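Local structure of aminofutalosine deaminase (Helicobacter pylori, 7LKK) at residues G258-D261 and Y262-M265; L284-I287 and K288-K292; D50-N53 and L54-Y58. The protein deaminates aminofutalosine in the menaquinone pathway, probably acts on adenosine too, and here carries an iron(III) ion and the inhibitor methylthio-coformycin. All coordinates share one frame; numbering follows the deposited sequence.

Interaction 1: residues G258-D261 and Y262-M265; sequences GAND and YIDM
I263 and D264 both hold their first side-chain branch beside the backbone N (CG1 of I263 at chi1 -67°, CG of D264 at chi1 -68°), and this turns each of them back onto the carbonyl one helical turn earlier. For I263 the result is CG1 lying 3.3 Å from A259 O, with CD1 carried on until it is 4.4 Å from A259 CB, a loose apolar contact. The same carbonyl takes the I263 N-H at 2.9 Å from I263 N to A259 O, nearly straight at 170°. Y262 N also reaches A259 O, but only through a weak, badly angled bond. D264 does something similar one residue on: its N donates to N260 O at 2.9 Å, while its carboxylate folds over that acceptor with CG 3.0 Å from N260 O. Both carboxylate oxygens sit close to N260 O too, but these are acceptors facing an acceptor, not bonds. OD2 of D264 forms a salt bridge with R286. M265 CG rests 3.8 Å from D261 O at the far end. G258 is the N-cap of this short helix, and the A259 N-H in its first turn is taken by E233. Around the helix, I263 and N260 pack on helix 281-291, M265 on helix 201-213, and A259, Y262 and I263 on F222 of strand 218-222. The Y262 hydroxyl bonds to T220 of that strand, next door to the iron ligand H221.

Interaction 2: residues L284-I287 and K288-K292; sequences LKRI and KSQVK
I287, K288 and R286 carry most of this contact: I287 faces the strands, K288 faces outward and R286 turns toward helix 259-264. I287 O accepts V291 N at 3.0 Å, and V291 CG2 lies 3.4 Å from that same oxygen. The two branched side chains then come loosely together, 4.4 Å between I287 CG2 and V291 CG2, where both also touch F273 of strand 269-275. K288 is gripped at its root: its N donates to L284 O, and its CB sits 3.6 Å from both L284 O and K285 O. Its NZ ends on the carbonyl of G320. R286 extends with CG opposite its backbone N (chi1 -173°) and bends at the next bond (chi2 83°), which lays it alongside Q290. Q290 CG meets CG, CD and NE of R286, 3.9 Å from R286 NE; the guanidinium and amide planes are 47° apart, and NH2 is held by the salt bridge to D264. At the helix end K292 curls back, NZ donating to S289 O at 3.0 Å in the carbonyl plane; NZ also bonds weakly to Q290 O and forms a salt bridge with D268. The helix is amphipathic, greasy toward the strands of its beta-alpha-beta unit, polar and partly cationic outside, with two of the charges paired to aspartates; the K292 ammonium beside last-turn carbonyls would probably be stabilised by the negative end of the helix dipole.

Interaction 3: residues D50-N53 and L54-Y58; sequences DYHN and LTLKY
From D50, the N-cap, to K57 the chain runs as one short helix of regular i to i+4 bonds, starting with L54 N to D50 O at 2.8 Å. The D50 side chain caps the first turn: N53 N donates to OD2 at 3.0 Å, meeting it on the anti side and somewhat out of the carboxylate plane. T55 works in two directions. Its hydroxyl is tucked between its own N and carbonyl carbon (chi1 57°), from where OG1 donates to H52 O at 2.6 Å. The methyl is thereby swung the other way, over the Y51 ring: T55 CG2 is 3.9 Å from the centroid of the Y51 ring, 21° off the normal, a CH-pi contact displaced toward the CZ rim. On the next flank H52 and L56 cross at a slant, with L56 CG over one face of the imidazole and L56 CD1 3.6 Å from H52 NE2. L54 is the buried one, lying against I18 and V40 of the four-stranded sheet, and Y51 meets F65 on the same side. K57 reaches back to a salt bridge with E47. H52 O takes two donors, the L56 N-H and the T55 hydroxyl, and the same chi1 that points this hydroxyl at H52 O lays the methyl over Y51: carbonyl and hydroxyl are satisfied within the helix, while L54 and Y51 pack on the sheet strands.

Along the chain interaction 3 comes first, then interaction 1, then interaction 2. The last two are neighbours, their centres about 10 Å apart, on helices 259-264 and 281-291 that flank the parallel strands of the amidohydrolase TIM barrel; strand 269-275 runs between them in sequence. The two helices touch directly: N260 OD1 lies 3.5 Å from R286 CG, and I263 CD1 packs 3.7 Å from I287 CG1. Residues 50-58 sit far off, with centres about 54 Å from interaction 1 and about 46 Å from interaction 2, on helix 51-57, which packs against the four-stranded mixed sheet. Two contacts therefore belong to the catalytic barrel, and the third to a peripheral beta region remote from the iron.

Interaction 1: residues G258-D261 and Y262-M265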
loop_
_atom_site.group_PDB
_atom_site.type_symbol
_atom_site.label_atom_id
_atom_site.label_comp_id
_atom_site.label_asym_id
_atom_site.label_seq_id
_atom_site.Cartn_x
_atom_site.Cartn_y
_atom_site.Cartn_z
ATOM N N GLY A 258 -33.130 -12.576 0.807
ATOM C CA GLY A 258 -31.998 -13.342 0.334
ATOM C C GLY A 258 -31.253 -12.650 -0.795
ATOM O O GLY A 258 -31.778 -11.784 -1.495
ATOM N N ALA A 259 -29.996 -13.057 -0.970
ATOM C CA ALA A 259 -29.162 -12.458 -2.007
ATOM C C ALA A 259 -29.715 -12.741 -3.398
ATOM O O ALA A 259 -29.648 -11.882 -4.286
ATOM C CB ALA A 259 -27.726 -12.967 -1.882
ATOM N N ASN A 260 -30.270 -13.938 -3.609
ATOM C CA ASN A 260 -30.774 -14.300 -4.931
ATOM C C ASN A 260 -31.926 -13.402 -5.361
ATOM O O ASN A 260 -32.060 -13.095 -6.550
ATOM C CB ASN A 260 -31.207 -15.766 -4.944
ATOM C CG ASN A 260 -30.028 -16.718 -4.981
ATOM O OD1 ASN A 260 -28.876 -16.290 -4.976
ATOM N ND2 ASN A 260 -30.311 -18.014 -5.012
ATOM N N ASP A 261 -32.760 -12.971 -4.412
ATOM C CA ASP A 261 -33.843 -12.047 -4.734
ATOM C C ASP A 261 -33.300 -10.752 -5.328
ATOM O O ASP A 261 -33.880 -10.198 -6.269
ATOM C CB ASP A 261 -34.668 -11.761 -3.480
ATOM C CG ASP A 261 -35.943 -10.998 -3.778
ATOM O OD1 ASP A 261 -36.523 -11.203 -4.864
ATOM O OD2 ASP A 261 -36.369 -10.197 -2.920
ATOM N N TYR A 262 -32.180 -10.262 -4.796
ATOM C CA TYR A 262 -31.571 -9.046 -5.325
ATOM C C TYR A 262 -30.886 -9.310 -6.660
ATOM O O TYR A 262 -31.070 -8.556 -7.623
ATOM C CB TYR A 262 -30.577 -8.477 -4.314
ATOM C CG TYR A 262 -30.071 -7.099 -4.664
ATOM C CD1 TYR A 262 -30.843 -5.972 -4.410
ATOM C CD2 TYR A 262 -28.824 -6.922 -5.252
ATOM C CE1 TYR A 262 -30.387 -4.708 -4.729
ATOM C CE2 TYR A 262 -28.360 -5.661 -5.575
ATOM C CZ TYR A 262 -29.145 -4.557 -5.311
ATOM O OH TYR A 262 -28.690 -3.299 -5.631
ATOM N N ILE A 263 -30.086 -10.379 -6.730
ATOM C CA ILE A 263 -29.335 -10.688 -7.946
ATOM C C ILE A 263 -30.274 -10.874 -9.131
ATOM O O ILE A 263 -30.015 -10.370 -10.232
ATOM C CB ILE A 263 -28.462 -11.940 -7.728
ATOM C CG1 ILE A 263 -27.359 -11.663 -6.706
ATOM C CG2 ILE A 263 -27.877 -12.429 -9.053
ATOM C CD1 ILE A 263 -26.744 -12.923 -6.130
ATOM N N ASP A 264 -31.381 -11.593 -8.925
ATOM C CA ASP A 264 -32.269 -11.940 -10.030
ATOM C C ASP A 264 -32.881 -10.719 -10.706
ATOM O O ASP A 264 -33.272 -10.811 -11.873
ATOM C CB ASP A 264 -33.376 -12.876 -9.543
ATOM C CG ASP A 264 -32.851 -14.245 -9.159
ATOM O OD1 ASP A 264 -31.641 -14.497 -9.346
ATOM O OD2 ASP A 264 -33.650 -15.071 -8.664
ATOM N N MET A 265 -32.970 -9.584 -10.004
ATOM C CA MET A 265 -33.470 -8.363 -10.632
ATOM C C MET A 265 -32.649 -7.977 -11.854
ATOM O O MET A 265 -33.186 -7.396 -12.803
ATOM C CB MET A 265 -33.465 -7.207 -9.633
ATOM C CG MET A 265 -34.515 -7.285 -8.544
ATOM S SD MET A 265 -34.666 -5.698 -7.699
ATOM C CE MET A 265 -32.961 -5.415 -7.224
#

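Interaction 2: residues L284-I287 and K288-K292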
loop_
_atom_site.group_PDB
_atom_site.type_symbol
_atom_site.label_atom_id
_atom_site.label_comp_id
_atom_site.label_asym_id
_atom_site.label_seq_id
_atom_site.Cartn_x
_atom_site.Cartn_y
_atom_site.Cartn_z
ATOM N N LEU A 284 -21.920 -15.754 -6.153
ATOM C CA LEU A 284 -21.142 -15.356 -7.321
ATOM C C LEU A 284 -21.538 -16.169 -8.548
ATOM O O LEU A 284 -21.620 -15.634 -9.660
ATOM C CB LEU A 284 -19.649 -15.505 -7.032
ATOM C CG LEU A 284 -19.028 -14.511 -6.050
ATOM C CD1 LEU A 284 -17.523 -14.729 -5.955
ATOM C CD2 LEU A 284 -19.339 -13.080 -6.460
ATOM N N LYS A 285 -21.781 -17.469 -8.363
ATOM C CA LYS A 285 -22.241 -18.295 -9.475
ATOM C C LYS A 285 -23.632 -17.875 -9.932
ATOM O O LYS A 285 -23.932 -17.899 -11.132
ATOM C CB LYS A 285 -22.229 -19.768 -9.070
ATOM C CG LYS A 285 -20.839 -20.377 -8.990
ATOM C CD LYS A 285 -20.914 -21.858 -8.660
ATOM C CE LYS A 285 -20.844 -22.701 -9.922
ATOM N NZ LYS A 285 -19.932 -22.094 -10.933
ATOM N N ARG A 286 -24.491 -17.485 -8.988
ATOM C CA ARG A 286 -25.812 -16.975 -9.344
ATOM C C ARG A 286 -25.698 -15.692 -10.153
ATOM O O ARG A 286 -26.431 -15.497 -11.130
ATOM C CB ARG A 286 -26.639 -16.740 -8.081
ATOM C CG ARG A 286 -28.090 -16.368 -8.347
ATOM C CD ARG A 286 -28.939 -17.605 -8.582
ATOM N NE ARG A 286 -30.369 -17.316 -8.503
ATOM C CZ ARG A 286 -31.310 -18.245 -8.375
ATOM N NH1 ARG A 286 -30.973 -19.526 -8.310
ATOM N NH2 ARG A 286 -32.589 -17.897 -8.314
ATOM N N ILE A 287 -24.789 -14.800 -9.754
ATOM C CA ILE A 287 -24.555 -13.573 -10.510
ATOM C C ILE A 287 -24.144 -13.908 -11.938
ATOM O O ILE A 287 -24.671 -13.345 -12.906
ATOM C CB ILE A 287 -23.489 -12.711 -9.810
ATOM C CG1 ILE A 287 -24.040 -12.086 -8.528
ATOM C CG2 ILE A 287 -22.982 -11.628 -10.736
ATOM C CD1 ILE A 287 -22.981 -11.412 -7.681
ATOM N N LYS A 288 -23.201 -14.841 -12.084
ATOM C CA LYS A 288 -22.695 -15.204 -13.405
ATOM C C LYS A 288 -23.794 -15.788 -14.284
ATOM O O LYS A 288 -23.947 -15.398 -15.446
ATOM C CB LYS A 288 -21.539 -16.193 -13.254
ATOM C CG LYS A 288 -21.232 -17.000 -14.503
ATOM C CD LYS A 288 -20.018 -16.456 -15.233
ATOM C CE LYS A 288 -19.483 -17.473 -16.228
ATOM N NZ LYS A 288 -18.169 -17.073 -16.803
ATOM N N SER A 289 -24.568 -16.733 -13.746
ATOM C CA SER A 289 -25.558 -17.434 -14.556
ATOM C C SER A 289 -26.795 -16.585 -14.830
ATOM O O SER A 289 -27.399 -16.713 -15.901
ATOM C CB SER A 289 -25.963 -18.744 -13.880
ATOM O OG SER A 289 -26.599 -18.506 -12.638
ATOM N N GLN A 290 -27.192 -15.725 -13.892
ATOM C CA GLN A 290 -28.412 -14.941 -14.059
ATOM C C GLN A 290 -28.180 -13.656 -14.852
ATOM O O GLN A 290 -28.958 -13.332 -15.752
ATOM C CB GLN A 290 -29.013 -14.611 -12.689
ATOM C CG GLN A 290 -29.672 -15.792 -11.992
ATOM C CD GLN A 290 -30.909 -16.286 -12.720
ATOM O OE1 GLN A 290 -32.005 -15.760 -12.533
ATOM N NE2 GLN A 290 -30.739 -17.306 -13.554
ATOM N N VAL A 291 -27.111 -12.923 -14.539
ATOM C CA VAL A 291 -26.895 -11.626 -15.176
ATOM C C VAL A 291 -26.358 -11.788 -16.597
ATOM O O VAL A 291 -26.586 -10.918 -17.448
ATOM C CB VAL A 291 -25.968 -10.763 -14.299
ATOM C CG1 VAL A 291 -25.683 -9.415 -14.950
ATOM C CG2 VAL A 291 -26.589 -10.563 -12.926
ATOM N N LYS A 292 -25.643 -12.885 -16.870
ATOM C CA LYS A 292 -25.064 -13.210 -18.176
ATOM C C LYS A 292 -23.879 -12.311 -18.512
ATOM O O LYS A 292 -22.829 -12.802 -18.942
ATOM C CB LYS A 292 -26.105 -13.113 -19.297
ATOM C CG LYS A 292 -27.318 -14.012 -19.153
ATOM C CD LYS A 292 -26.956 -15.460 -18.899
ATOM C CE LYS A 292 -28.199 -16.337 -18.962
ATOM N NZ LYS A 292 -29.268 -15.852 -18.041
#

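Interaction 3: residues D50-N53 and L54-Y58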
loop_
_atom_site.group_PDB
_atom_site.type_symbol
_atom_site.label_atom_id
_atom_site.label_comp_id
_atom_site.label_asym_id
_atom_site.label_seq_id
_atom_site.Cartn_x
_atom_site.Cartn_y
_atom_site.Cartn_z
ATOM N N ASP A 50 7.093 -4.299 -34.794
ATOM C CA ASP A 50 8.424 -3.846 -34.411
ATOM C C ASP A 50 8.609 -2.389 -34.808
ATOM O O ASP A 50 8.266 -1.990 -35.925
ATOM C CB ASP A 50 9.490 -4.720 -35.074
ATOM C CG ASP A 50 10.895 -4.217 -34.820
ATOM O OD1 ASP A 50 11.389 -4.378 -33.683
ATOM O OD2 ASP A 50 11.505 -3.656 -35.756
ATOM N N TYR A 51 9.147 -1.591 -33.884
ATOM C CA TYR A 51 9.189 -0.147 -34.098
ATOM C C TYR A 51 10.052 0.212 -35.301
ATOM O O TYR A 51 9.651 1.023 -36.144
ATOM C CB TYR A 51 9.693 0.568 -32.847
ATOM C CG TYR A 51 9.861 2.054 -33.060
ATOM C CD1 TYR A 51 8.763 2.904 -33.046
ATOM C CD2 TYR A 51 11.114 2.606 -33.289
ATOM C CE1 TYR A 51 8.911 4.263 -33.249
ATOM C CE2 TYR A 51 11.270 3.963 -33.491
ATOM C CZ TYR A 51 10.168 4.786 -33.471
ATOM O OH TYR A 51 10.326 6.137 -33.673
ATOM N N HIS A 52 11.251 -0.367 -35.388
ATOM C CA HIS A 52 12.137 -0.059 -36.507
ATOM C C HIS A 52 11.493 -0.434 -37.836
ATOM O O HIS A 52 11.509 0.351 -38.792
ATOM C CB HIS A 52 13.474 -0.780 -36.335
ATOM C CG HIS A 52 14.443 -0.523 -37.446
ATOM N ND1 HIS A 52 15.010 0.715 -37.666
ATOM C CD2 HIS A 52 14.940 -1.340 -38.404
ATOM C CE1 HIS A 52 15.818 0.647 -38.710
ATOM N NE2 HIS A 52 15.793 -0.589 -39.176
ATOM N N ASN A 53 10.902 -1.630 -37.910
ATOM C CA ASN A 53 10.210 -2.041 -39.127
ATOM C C ASN A 53 9.028 -1.132 -39.430
ATOM O O ASN A 53 8.696 -0.913 -40.601
ATOM C CB ASN A 53 9.746 -3.492 -39.004
ATOM C CG ASN A 53 10.893 -4.477 -39.089
ATOM O OD1 ASN A 53 12.022 -4.109 -39.409
ATOM N ND2 ASN A 53 10.606 -5.743 -38.804
ATOM N N LEU A 54 8.382 -0.597 -38.391
ATOM C CA LEU A 54 7.265 0.316 -38.599
ATOM C C LEU A 54 7.734 1.627 -39.220
ATOM O O LEU A 54 7.046 2.198 -40.074
ATOM C CB LEU A 54 6.560 0.576 -37.267
ATOM C CG LEU A 54 5.038 0.451 -37.193
ATOM C CD1 LEU A 54 4.539 -0.755 -37.965
ATOM C CD2 LEU A 54 4.594 0.381 -35.735
ATOM N N THR A 55 8.905 2.116 -38.804
ATOM C CA THR A 55 9.425 3.364 -39.355
ATOM C C THR A 55 9.899 3.193 -40.792
ATOM O O THR A 55 9.864 4.152 -41.571
ATOM C CB THR A 55 10.567 3.890 -38.486
ATOM O OG1 THR A 55 11.586 2.889 -38.381
ATOM C CG2 THR A 55 10.060 4.247 -37.092
ATOM N N LEU A 56 10.350 1.993 -41.162
ATOM C CA LEU A 56 10.702 1.738 -42.555
ATOM C C LEU A 56 9.455 1.618 -43.422
ATOM O O LEU A 56 9.425 2.123 -44.552
ATOM C CB LEU A 56 11.544 0.467 -42.661
ATOM C CG LEU A 56 12.859 0.420 -41.883
ATOM C CD1 LEU A 56 13.456 -0.978 -41.941
ATOM C CD2 LEU A 56 13.843 1.449 -42.418
ATOM N N LYS A 57 8.417 0.953 -42.909
ATOM C CA LYS A 57 7.177 0.801 -43.660
ATOM C C LYS A 57 6.461 2.133 -43.844
ATOM O O LYS A 57 5.802 2.344 -44.869
ATOM C CB LYS A 57 6.270 -0.207 -42.952
ATOM C CG LYS A 57 4.967 -0.512 -43.670
ATOM C CD LYS A 57 4.214 -1.629 -42.963
ATOM C CE LYS A 57 2.932 -1.990 -43.691
ATOM N NZ LYS A 57 2.243 -3.145 -43.050
ATOM N N TYR A 58 6.581 3.038 -42.875
ATOM C CA TYR A 58 5.919 4.344 -42.907
ATOM C C TYR A 58 6.947 5.436 -42.643
ATOM O O TYR A 58 6.952 6.063 -41.576
ATOM C CB TYR A 58 4.782 4.401 -41.887
ATOM C CG TYR A 58 3.723 3.346 -42.103
ATOM C CD1 TYR A 58 2.856 3.421 -43.183
ATOM C CD2 TYR A 58 3.595 2.271 -41.233
ATOM C CE1 TYR A 58 1.889 2.459 -43.390
ATOM C CE2 TYR A 58 2.629 1.302 -41.431
ATOM C CZ TYR A 58 1.778 1.403 -42.511
ATOM O OH TYR A 58 0.811 0.445 -42.718
#